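Local atomic coordinates of oxysterol-binding protein homolog 1 (Saccharomyces cerevisiae, PDB entry 5H28), a protein that transfers sterols and other lipids between membranes and is targeted to the nucleus-vacuole junction by its ankyrin-repeat domain, the part described here, which binds NVJ1. Residues Q149-A154 with E164-S169; R158-L163 with V199-W204; L176-M181 with H208-F213; L77-R82 with P109-C114; T188-F193 with K220-L225. All coordinates share one frame; numbering follows the deposited sequence.

How the contacts relate
Contact 4 comes first along the chain and lies apart, about 34 Å from contact 5 between centres. It joins two loops on the N-terminal side of the long helix 130-156. Contact 1 uses that helix, and contacts 2, 3 and 5 lie together beyond it, toward the C-terminal end. Contacts 1 and 2 share helix 160-167, and their centres are about 10 Å apart. Contact 2 leads to helix 199-207, which follows the helix 189-196 used by contact 5. The segments of contacts 2, 3 and 5 alternate along the chain. Contacts 3 and 4 repeat one asparagine bridge at two places. Helix packing and loop bridges thus build the ankyrin-repeat stack that binds NVJ1.

Contact 1 (Q149-A154 with E164-S169); sequences QEFRTA and ESILSS
In Ile166, CG1 stands anti to the carbonyl carbon (chi1 -64°), and an extended chi2 of 168° carries CD1 on toward helix 130-156. CD1 ends 3.6 Å from Ala154 CB and 3.9 Å from Phe151 CA. Glu150 comes alongside. Its CG is anti to the backbone N, and its extended chain slides past Ile166 in the opposite direction, with CG 3.7 Å from Ile166 CD1. The carboxylate end is fixed elsewhere: OE1 is hydrogen-bonded to His162 NE2. The helices are consecutive in the chain, linked by a short turn, and run roughly antiparallel, as in the helix pairs that build ankyrin domains. Phe151 is the other large side chain here. Its ring atom CD1 lies 4.2 Å from Ile166 CG2, and CE1 lies 4.1 Å from Leu167 CD2. Leu176 also touches both Phe151 and Ile166. Past Leu167 the chain turns off, and two serines bind main chain there. Ser168 OG donates to Glu164 O at 2.7 Å, one turn back. Ser169 OG accepts from Asn172 N and caps the start of the next helical turn.

Contact 2 (R158-L163 with V199-W204); sequences RDFGHL and VIMCRW
Phe160 reaches between Arg158, Met201 and Trp204. From CB its CG lies anti to the carbonyl carbon (chi1 -73°). Ring atom CD1 then meets Trp204 CD1 at 3.7 Å. Further out, CE1 touches Trp204 CG at 3.7 Å and Met201 CE at 3.6 Å. At the tip, CZ comes 4.1 Å from Ile200 CG2. On the other ring edge, CE2 lies over one face of the Arg158 guanidinium. The edge of Phe160 is turned to the indole face, with the planes at 51°, an edge-to-face pair. Met201 is bent at chi2 and chi3, and its sulfur lies obliquely beside the Phe160 ring in a Met-aromatic contact. Leu163 CD1 meets Met201 CE tip to tip, while Leu163 CB sits 3.6 Å from Trp204 CH2. This joins helix 160-167 to helix 199-207, part of a predicted ankyrin repeat. A Trp204 changed to alanine would probably open a gap beside Phe160 and Leu163 and leave the carboxylate of Glu164 without its indole N-H. Arg158 ends the preceding helix in a Schellman motif. Its NE makes a salt bridge with Asp198, and its NH2 is 3.4 Å from Ile200 CB, near the guanidinium plane. Asp159 caps the next helix, its OD1 accepting from His162 N at 2.9 Å.

Contact 3 (L176-M181 with H208-F213); sequences LDINGM and HGADPF
Two loops of the ankyrin stack are tied together here by Asn179, whose amide bridges the main chain of Gly209 and Asp211. Asn179 OD1 accepts from Asp211 N at 2.7 Å, with an N-H...O angle of 163°. Asn179 ND2 donates to Gly209 O at 3.1 Å, approaching from above the carbonyl plane. A water also donates to Asn179 OD1 and to Asp211 O. The asparagine itself is positioned by a type I turn from Asp177 to Gly180. Within it, Asp177 OD1 accepts from Asn179 N at 2.9 Å, an Asx turn. Asp211 makes a second Asx turn, its OD1 accepting from Phe213 N at 2.8 Å. Replacing Asn179 with an alanine would probably leave Asp211 N and Gly209 O without their side-chain partners and leave the two loops held here mainly by the packing of Ile178. Beside the amide, Ile178 CG2 packs 3.8 Å from Gly209 C, and Ile178 CD1 lies 4.2 Å from Ala210 CB. Gly209 has a positive phi and closes helix 199-207 in a Schellman motif. Ile178 and Ala210 both rest on Leu205 of that helix, Leu176 reaches back to helix 160-167, and Pro212 and Phe213 touch helix 241-256.

Contact 4 (L77-R82 with P109-C114); sequences LDLNER and PTINDC
Asn80 OD1 accepts two bonds, one from Asn112 N at 2.8 Å and one from a water at 2.7 Å. The same water donates to Asn112 O, joining the side chain to that carbonyl as well. The Asn112 N-H comes from above the Asn80 carbonyl plane, and the bond is bent, with an angle of 146° at the hydrogen. The other end of the amide makes a straighter bond. Asn80 ND2 donates to Thr110 O at 2.8 Å, and this acceptor lies in the amide plane. With both ends engaged, the Asn80 amide is held against rotation. A chi1 of -48° sets CG beside the backbone N, from where the amide reaches the main chain of 110-112. Behind it, Asp78 OD1 accepts from Asn80 N at 2.8 Å, an Asx turn that fits the type I turn from Asp78 to Glu81. Asn112 makes another Asx turn, with OD1 accepting from Cys114 N at 3.0 Å. Leu79 adds an apolar side. Its CD2 lies 3.9 Å from Ile111 CD1. The side chain crosses that of Thr110 at about a right angle, with CD2 3.7 Å from Thr110 OG1. A second water links Leu79 N and Thr110 OG1. Leu105 of helix 99-106 touches both Leu79 and Ile111. A loop asparagine that bonds the main chain of the next loop is characteristic of ankyrin repeats, where such bridges join successive loops.

Contact 5 (T188-F193 with K220-L225); sequences TVLHEF and KLPIEL
The His191 imidazole carries the Pro222 ring on one face and meets Lys220 O at its edge. Pro222 CG sits 3.7 Å from the imidazole centroid and 17° off the ring normal, a CH-pi contact. Neighbouring Pro222 CD comes 3.4 Å from His191 NE2. Lys220 O lies in the plane of the imidazole, 3.2 Å from CD2. NE2 has its hydrogen bond with Lys214 O, a main-chain oxygen earlier in the same loop as Lys220. The ring is therefore gripped at its edge while the proline packs on its face. A His191 chi1 of -55° puts CG beside the backbone N. Leu225 meets the ring nearer its root, its CD1 near the ring plane and 3.5 Å from His191 CB. Residues 188-191 (TVLH) stand at the start of helix 189-196 and resemble the TPLH motif of ankyrin repeats. The sequence LPIEL on the other side is consistent with a degenerate copy of the same motif. Leu190 crosses Pro222 at about a right angle, with CD2 3.9 Å from Pro222 CG. Pro222 and Leu225 also touch Val194, one turn further along the helix. The turn that presents Pro222 is pinned by Glu224, whose OE1 accepts from Leu221 N at 2.9 Å in a nearly straight bond of 174°. Glu224 N and Leu225 N bond back to Leu221 O and Pro222 O in a short 3-10 turn.

Contact 1 (Q149-A154 with E164-S169)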
# COMPACT_ATOMS: atom_id res chain seq x y z
N GLN A 149 -0.98 13.30 5.81
CA GLN A 149 -1.68 13.84 6.96
C GLN A 149 -1.91 12.73 7.98
O GLN A 149 -1.67 12.91 9.17
CB GLN A 149 -3.03 14.43 6.52
CG GLN A 149 -3.92 14.86 7.68
CD GLN A 149 -4.34 16.31 7.56
OE1 GLN A 149 -5.07 16.69 6.64
NE2 GLN A 149 -3.89 17.13 8.50
N GLU A 150 -2.35 11.56 7.51
CA GLU A 150 -2.61 10.44 8.41
C GLU A 150 -1.34 10.07 9.18
O GLU A 150 -1.38 9.81 10.38
CB GLU A 150 -3.10 9.22 7.62
CG GLU A 150 -3.56 8.09 8.53
CD GLU A 150 -4.13 6.89 7.79
OE1 GLU A 150 -4.67 5.98 8.46
OE2 GLU A 150 -4.05 6.85 6.55
N PHE A 151 -0.21 10.05 8.47
CA PHE A 151 1.06 9.72 9.09
C PHE A 151 1.41 10.76 10.16
O PHE A 151 1.83 10.40 11.27
CB PHE A 151 2.15 9.63 8.01
CG PHE A 151 3.47 9.10 8.50
CD1 PHE A 151 3.55 7.89 9.20
CD2 PHE A 151 4.64 9.79 8.23
CE1 PHE A 151 4.78 7.38 9.62
CE2 PHE A 151 5.89 9.29 8.64
CZ PHE A 151 5.96 8.09 9.33
N ARG A 152 1.24 12.04 9.83
CA ARG A 152 1.53 13.12 10.79
C ARG A 152 0.66 12.99 12.03
O ARG A 152 1.12 13.19 13.15
CB ARG A 152 1.29 14.50 10.17
CG ARG A 152 2.25 14.90 9.05
CD ARG A 152 2.23 16.41 8.82
NE ARG A 152 0.90 16.93 8.46
CZ ARG A 152 0.37 16.89 7.24
NH1 ARG A 152 -0.84 17.39 7.04
NH2 ARG A 152 1.04 16.36 6.23
N THR A 153 -0.62 12.68 11.83
CA THR A 153 -1.53 12.54 12.96
C THR A 153 -1.06 11.41 13.86
O THR A 153 -0.97 11.58 15.08
CB THR A 153 -2.96 12.23 12.47
OG1 THR A 153 -3.44 13.33 11.70
CG2 THR A 153 -3.89 12.01 13.66
N ALA A 154 -0.73 10.28 13.25
CA ALA A 154 -0.29 9.12 14.00
C ALA A 154 1.02 9.34 14.74
O ALA A 154 1.13 8.96 15.91
CB ALA A 154 -0.17 7.91 13.07
N GLU A 164 1.60 1.46 12.92
CA GLU A 164 1.81 0.10 12.42
C GLU A 164 0.92 -0.16 11.20
O GLU A 164 1.36 -0.71 10.20
CB GLU A 164 1.47 -0.92 13.51
CG GLU A 164 2.48 -1.02 14.65
CD GLU A 164 3.81 -1.62 14.23
OE1 GLU A 164 3.81 -2.56 13.41
OE2 GLU A 164 4.86 -1.16 14.72
N SER A 165 -0.34 0.26 11.30
CA SER A 165 -1.29 0.07 10.20
C SER A 165 -0.91 0.88 8.96
O SER A 165 -1.10 0.43 7.83
CB SER A 165 -2.70 0.46 10.65
OG SER A 165 -3.25 -0.50 11.54
N ILE A 166 -0.37 2.07 9.17
CA ILE A 166 0.03 2.92 8.05
C ILE A 166 1.22 2.37 7.29
O ILE A 166 1.19 2.27 6.06
CB ILE A 166 0.36 4.35 8.53
CG1 ILE A 166 -0.89 5.00 9.12
CG2 ILE A 166 0.89 5.19 7.36
CD1 ILE A 166 -0.60 6.28 9.87
N LEU A 167 2.28 2.01 8.01
CA LEU A 167 3.47 1.50 7.34
C LEU A 167 3.37 0.07 6.83
O LEU A 167 4.17 -0.34 5.99
CB LEU A 167 4.69 1.66 8.26
CG LEU A 167 5.02 3.12 8.62
CD1 LEU A 167 6.37 3.20 9.30
CD2 LEU A 167 5.03 3.97 7.35
N SER A 168 2.40 -0.69 7.33
CA SER A 168 2.23 -2.07 6.88
C SER A 168 1.38 -2.15 5.61
O SER A 168 1.25 -3.21 5.01
CB SER A 168 1.59 -2.92 7.99
OG SER A 168 0.33 -2.40 8.38
N SER A 169 0.82 -1.02 5.20
CA SER A 169 -0.00 -0.95 3.99
C SER A 169 0.83 -1.13 2.73
O SER A 169 1.79 -0.39 2.50
CB SER A 169 -0.72 0.40 3.93
OG SER A 169 -1.17 0.67 2.61

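Contact 2 (R158-L163 with V199-W204)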
# COMPACT_ATOMS: atom_id res chain seq x y z
N ARG A 158 1.60 10.15 18.81
CA ARG A 158 2.38 9.01 19.27
C ARG A 158 1.52 7.76 19.41
O ARG A 158 1.51 7.10 20.45
CB ARG A 158 3.06 9.34 20.60
CG ARG A 158 4.34 8.55 20.87
CD ARG A 158 5.04 9.09 22.11
NE ARG A 158 6.37 8.53 22.32
CZ ARG A 158 6.64 7.45 23.03
NH1 ARG A 158 5.66 6.77 23.62
NH2 ARG A 158 7.90 7.03 23.16
N ASP A 159 0.80 7.44 18.34
CA ASP A 159 -0.09 6.28 18.29
C ASP A 159 0.61 5.18 17.50
O ASP A 159 0.50 5.11 16.28
CB ASP A 159 -1.39 6.67 17.60
CG ASP A 159 -2.42 5.56 17.60
OD1 ASP A 159 -2.04 4.39 17.78
OD2 ASP A 159 -3.61 5.86 17.38
N PHE A 160 1.33 4.31 18.20
CA PHE A 160 2.05 3.22 17.54
C PHE A 160 1.15 2.22 16.83
O PHE A 160 1.54 1.65 15.82
CB PHE A 160 2.96 2.51 18.55
CG PHE A 160 4.17 3.32 18.94
CD1 PHE A 160 5.18 3.59 18.02
CD2 PHE A 160 4.29 3.82 20.23
CE1 PHE A 160 6.28 4.35 18.37
CE2 PHE A 160 5.39 4.59 20.59
CZ PHE A 160 6.39 4.86 19.66
N GLY A 161 -0.05 2.01 17.36
CA GLY A 161 -0.97 1.09 16.70
C GLY A 161 -1.31 1.63 15.32
O GLY A 161 -1.27 0.91 14.32
N HIS A 162 -1.66 2.91 15.26
CA HIS A 162 -2.02 3.55 14.00
C HIS A 162 -0.81 3.55 13.06
O HIS A 162 -0.95 3.27 11.87
CB HIS A 162 -2.49 4.98 14.26
CG HIS A 162 -3.17 5.62 13.09
ND1 HIS A 162 -3.71 6.89 13.15
CD2 HIS A 162 -3.40 5.18 11.83
CE1 HIS A 162 -4.23 7.20 11.97
NE2 HIS A 162 -4.05 6.18 11.16
N LEU A 163 0.37 3.87 13.59
CA LEU A 163 1.58 3.88 12.77
C LEU A 163 1.85 2.52 12.15
O LEU A 163 2.27 2.43 11.00
CB LEU A 163 2.79 4.30 13.61
CG LEU A 163 2.89 5.78 13.98
CD1 LEU A 163 3.97 5.97 15.04
CD2 LEU A 163 3.20 6.60 12.74
N VAL A 199 13.52 9.18 22.15
CA VAL A 199 14.37 8.08 21.67
C VAL A 199 13.60 6.83 21.24
O VAL A 199 13.97 6.18 20.26
CB VAL A 199 15.42 7.69 22.73
CG1 VAL A 199 16.37 6.64 22.17
CG2 VAL A 199 16.21 8.92 23.15
N ILE A 200 12.54 6.48 21.97
CA ILE A 200 11.76 5.31 21.60
C ILE A 200 11.19 5.48 20.20
O ILE A 200 11.25 4.55 19.38
CB ILE A 200 10.62 5.05 22.62
CG1 ILE A 200 11.22 4.59 23.95
CG2 ILE A 200 9.65 4.00 22.07
CD1 ILE A 200 10.19 4.30 25.02
N MET A 201 10.64 6.65 19.90
CA MET A 201 10.08 6.88 18.58
C MET A 201 11.20 6.84 17.53
O MET A 201 11.01 6.30 16.44
CB MET A 201 9.35 8.22 18.50
CG MET A 201 8.77 8.52 17.11
SD MET A 201 7.57 7.30 16.52
CE MET A 201 6.13 7.81 17.43
N CYS A 202 12.35 7.40 17.86
CA CYS A 202 13.47 7.38 16.92
C CYS A 202 13.84 5.93 16.59
O CYS A 202 14.02 5.59 15.43
CB CYS A 202 14.69 8.11 17.50
SG CYS A 202 14.55 9.91 17.54
N ARG A 203 13.93 5.09 17.62
CA ARG A 203 14.26 3.68 17.42
C ARG A 203 13.22 3.01 16.54
O ARG A 203 13.56 2.24 15.63
CB ARG A 203 14.34 2.95 18.76
CG ARG A 203 15.51 3.35 19.65
CD ARG A 203 15.44 2.63 20.99
NE ARG A 203 16.48 3.09 21.92
CZ ARG A 203 17.77 2.81 21.81
NH1 ARG A 203 18.21 2.05 20.81
NH2 ARG A 203 18.63 3.29 22.69
N TRP A 204 11.95 3.30 16.79
CA TRP A 204 10.85 2.71 16.02
C TRP A 204 10.97 3.13 14.55
O TRP A 204 10.82 2.31 13.64
CB TRP A 204 9.50 3.17 16.57
CG TRP A 204 8.33 2.41 16.02
CD1 TRP A 204 7.75 1.29 16.55
CD2 TRP A 204 7.60 2.70 14.81
NE1 TRP A 204 6.71 0.87 15.75
CE2 TRP A 204 6.60 1.72 14.68
CE3 TRP A 204 7.71 3.70 13.83
CZ2 TRP A 204 5.70 1.70 13.61
CZ3 TRP A 204 6.82 3.68 12.76
CH2 TRP A 204 5.82 2.69 12.66

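Contact 3 (L176-M181 with H208-F213)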
# COMPACT_ATOMS: atom_id res chain seq x y z
N LEU A 176 4.15 6.60 0.49
CA LEU A 176 4.52 7.33 1.70
C LEU A 176 5.99 7.02 1.96
O LEU A 176 6.33 5.90 2.33
CB LEU A 176 3.68 6.90 2.90
CG LEU A 176 4.11 7.55 4.23
CD1 LEU A 176 3.95 9.07 4.14
CD2 LEU A 176 3.28 7.01 5.38
N ASP A 177 6.84 8.01 1.74
CA ASP A 177 8.28 7.84 1.95
C ASP A 177 8.66 8.36 3.33
O ASP A 177 8.64 9.56 3.58
CB ASP A 177 9.05 8.59 0.87
CG ASP A 177 10.55 8.41 0.98
OD1 ASP A 177 11.01 7.61 1.82
OD2 ASP A 177 11.28 9.07 0.21
N ILE A 178 9.00 7.43 4.22
CA ILE A 178 9.38 7.78 5.58
C ILE A 178 10.60 8.71 5.58
O ILE A 178 10.81 9.48 6.51
CB ILE A 178 9.67 6.50 6.41
CG1 ILE A 178 9.78 6.85 7.90
CG2 ILE A 178 10.94 5.82 5.92
CD1 ILE A 178 9.87 5.63 8.79
N ASN A 179 11.39 8.65 4.51
CA ASN A 179 12.58 9.50 4.39
C ASN A 179 12.37 10.76 3.57
O ASN A 179 13.30 11.55 3.39
CB ASN A 179 13.73 8.68 3.80
CG ASN A 179 14.21 7.62 4.74
OD1 ASN A 179 14.58 7.90 5.88
ND2 ASN A 179 14.22 6.37 4.28
N GLY A 180 11.16 10.96 3.08
CA GLY A 180 10.88 12.14 2.28
C GLY A 180 10.38 13.32 3.09
O GLY A 180 10.02 13.18 4.26
N MET A 181 10.38 14.49 2.47
CA MET A 181 9.92 15.70 3.13
C MET A 181 8.40 15.75 3.10
O MET A 181 7.78 15.53 2.05
CB MET A 181 10.49 16.93 2.42
CG MET A 181 12.00 16.92 2.33
SD MET A 181 12.64 18.34 1.42
CE MET A 181 12.55 17.72 -0.25
N HIS A 208 11.83 0.92 11.03
CA HIS A 208 10.84 0.87 9.96
C HIS A 208 11.28 1.57 8.67
O HIS A 208 10.44 1.97 7.87
CB HIS A 208 9.51 1.45 10.44
CG HIS A 208 8.76 0.52 11.35
ND1 HIS A 208 9.11 0.33 12.67
CD2 HIS A 208 7.71 -0.30 11.11
CE1 HIS A 208 8.32 -0.58 13.20
NE2 HIS A 208 7.46 -0.98 12.28
N GLY A 209 12.58 1.71 8.48
CA GLY A 209 13.07 2.32 7.25
C GLY A 209 13.72 3.68 7.30
O GLY A 209 14.36 4.08 6.32
N ALA A 210 13.58 4.41 8.40
CA ALA A 210 14.18 5.74 8.48
C ALA A 210 15.69 5.61 8.29
O ALA A 210 16.34 4.77 8.91
CB ALA A 210 13.88 6.37 9.83
N ASP A 211 16.24 6.46 7.42
CA ASP A 211 17.67 6.45 7.10
C ASP A 211 18.45 7.57 7.79
O ASP A 211 18.14 8.75 7.62
CB ASP A 211 17.82 6.54 5.58
CG ASP A 211 19.26 6.71 5.13
OD1 ASP A 211 20.18 6.33 5.88
OD2 ASP A 211 19.47 7.22 4.00
N PRO A 212 19.47 7.22 8.59
CA PRO A 212 20.28 8.22 9.30
C PRO A 212 21.15 9.07 8.37
O PRO A 212 21.74 10.07 8.79
CB PRO A 212 21.11 7.38 10.27
CG PRO A 212 21.32 6.11 9.50
CD PRO A 212 19.94 5.86 8.92
N PHE A 213 21.23 8.67 7.10
CA PHE A 213 22.03 9.38 6.11
C PHE A 213 21.21 10.44 5.38
O PHE A 213 21.75 11.25 4.64
CB PHE A 213 22.59 8.40 5.07
CG PHE A 213 23.72 7.56 5.58
CD1 PHE A 213 25.01 8.07 5.63
CD2 PHE A 213 23.49 6.25 6.00
CE1 PHE A 213 26.07 7.28 6.09
CE2 PHE A 213 24.54 5.46 6.46
CZ PHE A 213 25.83 5.97 6.50
O HOH W 1 15.43 9.95 7.52

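Contact 4 (L77-R82 with P109-C114)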
# COMPACT_ATOMS: atom_id res chain seq x y z
N LEU A 77 -10.95 -12.68 -2.22
CA LEU A 77 -10.37 -12.22 -3.47
C LEU A 77 -9.45 -11.04 -3.23
O LEU A 77 -9.75 -10.15 -2.44
CB LEU A 77 -11.49 -11.84 -4.44
CG LEU A 77 -12.49 -12.96 -4.73
CD1 LEU A 77 -13.50 -12.48 -5.76
CD2 LEU A 77 -11.76 -14.21 -5.24
N ASP A 78 -8.31 -11.07 -3.91
CA ASP A 78 -7.31 -10.03 -3.81
C ASP A 78 -7.61 -8.97 -4.86
O ASP A 78 -7.60 -9.25 -6.06
CB ASP A 78 -5.93 -10.63 -4.05
CG ASP A 78 -4.80 -9.66 -3.77
OD1 ASP A 78 -5.07 -8.45 -3.61
OD2 ASP A 78 -3.64 -10.11 -3.71
N LEU A 79 -7.89 -7.75 -4.41
CA LEU A 79 -8.18 -6.67 -5.33
C LEU A 79 -6.96 -6.40 -6.21
O LEU A 79 -7.08 -5.87 -7.32
CB LEU A 79 -8.53 -5.41 -4.52
CG LEU A 79 -9.54 -4.43 -5.12
CD1 LEU A 79 -10.84 -5.16 -5.43
CD2 LEU A 79 -9.79 -3.31 -4.12
N ASN A 80 -5.79 -6.79 -5.72
CA ASN A 80 -4.54 -6.57 -6.42
C ASN A 80 -3.90 -7.84 -6.98
O ASN A 80 -2.69 -7.90 -7.19
CB ASN A 80 -3.57 -5.87 -5.47
CG ASN A 80 -4.20 -4.68 -4.79
OD1 ASN A 80 -4.63 -3.73 -5.45
ND2 ASN A 80 -4.28 -4.72 -3.47
N GLU A 81 -4.74 -8.85 -7.23
CA GLU A 81 -4.29 -10.12 -7.79
C GLU A 81 -3.54 -9.88 -9.10
O GLU A 81 -4.01 -9.13 -9.96
CB GLU A 81 -5.51 -11.00 -8.08
CG GLU A 81 -5.22 -12.36 -8.73
CD GLU A 81 -4.80 -13.41 -7.73
OE1 GLU A 81 -5.25 -13.34 -6.57
OE2 GLU A 81 -4.04 -14.33 -8.11
N ARG A 82 -2.39 -10.52 -9.27
CA ARG A 82 -1.62 -10.36 -10.51
C ARG A 82 -1.79 -11.60 -11.38
O ARG A 82 -1.65 -12.73 -10.89
CB ARG A 82 -0.13 -10.14 -10.20
CG ARG A 82 0.17 -8.84 -9.45
CD ARG A 82 1.65 -8.69 -9.10
NE ARG A 82 2.47 -8.22 -10.22
CZ ARG A 82 3.40 -8.96 -10.83
NH1 ARG A 82 3.61 -10.21 -10.44
NH2 ARG A 82 4.13 -8.44 -11.81
N PRO A 109 -10.52 0.43 0.06
CA PRO A 109 -9.56 0.40 1.16
C PRO A 109 -8.27 -0.38 0.91
O PRO A 109 -7.19 0.06 1.32
CB PRO A 109 -10.37 -0.21 2.31
CG PRO A 109 -11.75 0.27 2.03
CD PRO A 109 -11.87 0.06 0.54
N THR A 110 -8.36 -1.52 0.23
CA THR A 110 -7.19 -2.35 -0.00
C THR A 110 -6.51 -2.22 -1.36
O THR A 110 -5.61 -2.99 -1.67
CB THR A 110 -7.52 -3.84 0.19
OG1 THR A 110 -8.46 -4.26 -0.81
CG2 THR A 110 -8.11 -4.08 1.57
N ILE A 111 -6.92 -1.24 -2.16
CA ILE A 111 -6.32 -1.09 -3.48
C ILE A 111 -4.85 -0.68 -3.41
O ILE A 111 -4.43 0.05 -2.50
CB ILE A 111 -7.08 -0.02 -4.33
CG1 ILE A 111 -6.72 -0.17 -5.81
CG2 ILE A 111 -6.76 1.39 -3.84
CD1 ILE A 111 -7.23 -1.44 -6.45
N ASN A 112 -4.05 -1.20 -4.34
CA ASN A 112 -2.65 -0.82 -4.43
C ASN A 112 -2.42 -0.48 -5.90
O ASN A 112 -2.18 -1.37 -6.72
CB ASN A 112 -1.70 -1.96 -4.03
CG ASN A 112 -0.25 -1.54 -4.12
OD1 ASN A 112 0.06 -0.42 -4.51
ND2 ASN A 112 0.66 -2.44 -3.75
N ASP A 113 -2.51 0.81 -6.23
CA ASP A 113 -2.33 1.26 -7.60
C ASP A 113 -0.88 1.37 -8.03
O ASP A 113 -0.59 1.86 -9.12
CB ASP A 113 -3.07 2.59 -7.82
CG ASP A 113 -2.57 3.70 -6.90
OD1 ASP A 113 -1.95 3.40 -5.86
OD2 ASP A 113 -2.81 4.89 -7.22
N CYS A 114 0.04 0.90 -7.20
CA CYS A 114 1.47 0.97 -7.53
C CYS A 114 2.05 -0.35 -8.02
O CYS A 114 3.24 -0.43 -8.30
CB CYS A 114 2.27 1.46 -6.33
SG CYS A 114 1.96 3.18 -5.91
O HOH W 2 -7.67 -6.86 -1.50
O HOH W 3 -4.27 -3.21 -8.03

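Contact 5 (T188-F193 with K220-L225)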
# COMPACT_ATOMS: atom_id res chain seq x y z
N THR A 188 11.20 16.15 7.84
CA THR A 188 11.41 14.71 7.75
C THR A 188 11.21 14.16 9.16
O THR A 188 11.76 14.69 10.13
CB THR A 188 12.81 14.42 7.19
OG1 THR A 188 12.93 15.05 5.91
CG2 THR A 188 13.04 12.93 7.04
N VAL A 189 10.44 13.09 9.27
CA VAL A 189 10.07 12.54 10.56
C VAL A 189 11.17 12.15 11.55
O VAL A 189 11.09 12.52 12.72
CB VAL A 189 9.06 11.38 10.38
CG1 VAL A 189 9.73 10.17 9.76
CG2 VAL A 189 8.40 11.04 11.71
N LEU A 190 12.19 11.43 11.11
CA LEU A 190 13.25 11.06 12.05
C LEU A 190 13.88 12.31 12.66
O LEU A 190 14.03 12.40 13.88
CB LEU A 190 14.33 10.21 11.35
CG LEU A 190 15.52 9.79 12.23
CD1 LEU A 190 15.01 9.14 13.52
CD2 LEU A 190 16.42 8.84 11.45
N HIS A 191 14.22 13.28 11.82
CA HIS A 191 14.82 14.52 12.29
C HIS A 191 13.96 15.20 13.34
O HIS A 191 14.46 15.67 14.36
CB HIS A 191 15.04 15.47 11.11
CG HIS A 191 15.84 14.88 10.00
ND1 HIS A 191 15.42 13.76 9.30
CD2 HIS A 191 17.03 15.23 9.46
CE1 HIS A 191 16.33 13.46 8.38
NE2 HIS A 191 17.31 14.33 8.46
N GLU A 192 12.65 15.24 13.10
CA GLU A 192 11.75 15.88 14.04
C GLU A 192 11.75 15.19 15.40
O GLU A 192 11.69 15.86 16.43
CB GLU A 192 10.33 15.93 13.48
CG GLU A 192 10.22 16.82 12.25
CD GLU A 192 10.86 18.18 12.47
OE1 GLU A 192 10.43 18.89 13.40
OE2 GLU A 192 11.79 18.54 11.72
N PHE A 193 11.84 13.87 15.43
CA PHE A 193 11.85 13.19 16.71
C PHE A 193 13.21 13.22 17.40
O PHE A 193 13.30 13.03 18.61
CB PHE A 193 11.30 11.77 16.57
CG PHE A 193 9.80 11.74 16.54
CD1 PHE A 193 9.07 11.85 17.71
CD2 PHE A 193 9.12 11.69 15.32
CE1 PHE A 193 7.68 11.93 17.69
CE2 PHE A 193 7.73 11.77 15.29
CZ PHE A 193 7.01 11.88 16.47
N LYS A 220 20.26 19.10 7.00
CA LYS A 220 20.78 18.48 8.21
C LYS A 220 20.56 16.98 8.33
O LYS A 220 19.51 16.45 7.94
CB LYS A 220 20.17 19.16 9.44
CG LYS A 220 20.71 20.54 9.71
CD LYS A 220 22.12 20.46 10.26
CE LYS A 220 22.80 21.81 10.26
NZ LYS A 220 22.95 22.32 8.87
N LEU A 221 21.57 16.30 8.87
CA LEU A 221 21.49 14.86 9.12
C LEU A 221 20.88 14.73 10.50
O LEU A 221 21.01 15.64 11.33
CB LEU A 221 22.89 14.23 9.14
CG LEU A 221 23.72 14.18 7.86
CD1 LEU A 221 25.13 13.73 8.19
CD2 LEU A 221 23.07 13.23 6.86
N PRO A 222 20.22 13.61 10.79
CA PRO A 222 19.62 13.43 12.12
C PRO A 222 20.64 13.63 13.25
O PRO A 222 20.34 14.26 14.27
CB PRO A 222 19.08 12.01 12.07
CG PRO A 222 18.68 11.85 10.63
CD PRO A 222 19.84 12.50 9.90
N ILE A 223 21.85 13.10 13.08
CA ILE A 223 22.87 13.20 14.11
C ILE A 223 23.29 14.64 14.42
O ILE A 223 23.70 14.95 15.54
CB ILE A 223 24.13 12.38 13.72
CG1 ILE A 223 25.06 12.22 14.92
CG2 ILE A 223 24.87 13.06 12.57
CD1 ILE A 223 26.17 11.22 14.70
N GLU A 224 23.16 15.53 13.44
CA GLU A 224 23.54 16.92 13.63
C GLU A 224 22.48 17.69 14.41
O GLU A 224 22.67 18.86 14.74
CB GLU A 224 23.80 17.58 12.27
CG GLU A 224 24.83 16.83 11.44
CD GLU A 224 25.03 17.44 10.07
OE1 GLU A 224 24.03 17.74 9.39
OE2 GLU A 224 26.20 17.60 9.66
N LEU A 225 21.36 17.04 14.70
CA LEU A 225 20.27 17.67 15.44
C LEU A 225 20.27 17.26 16.91
O LEU A 225 19.40 17.67 17.68
CB LEU A 225 18.93 17.32 14.78
CG LEU A 225 18.80 17.86 13.35
CD1 LEU A 225 17.48 17.39 12.74
CD2 LEU A 225 18.87 19.38 13.36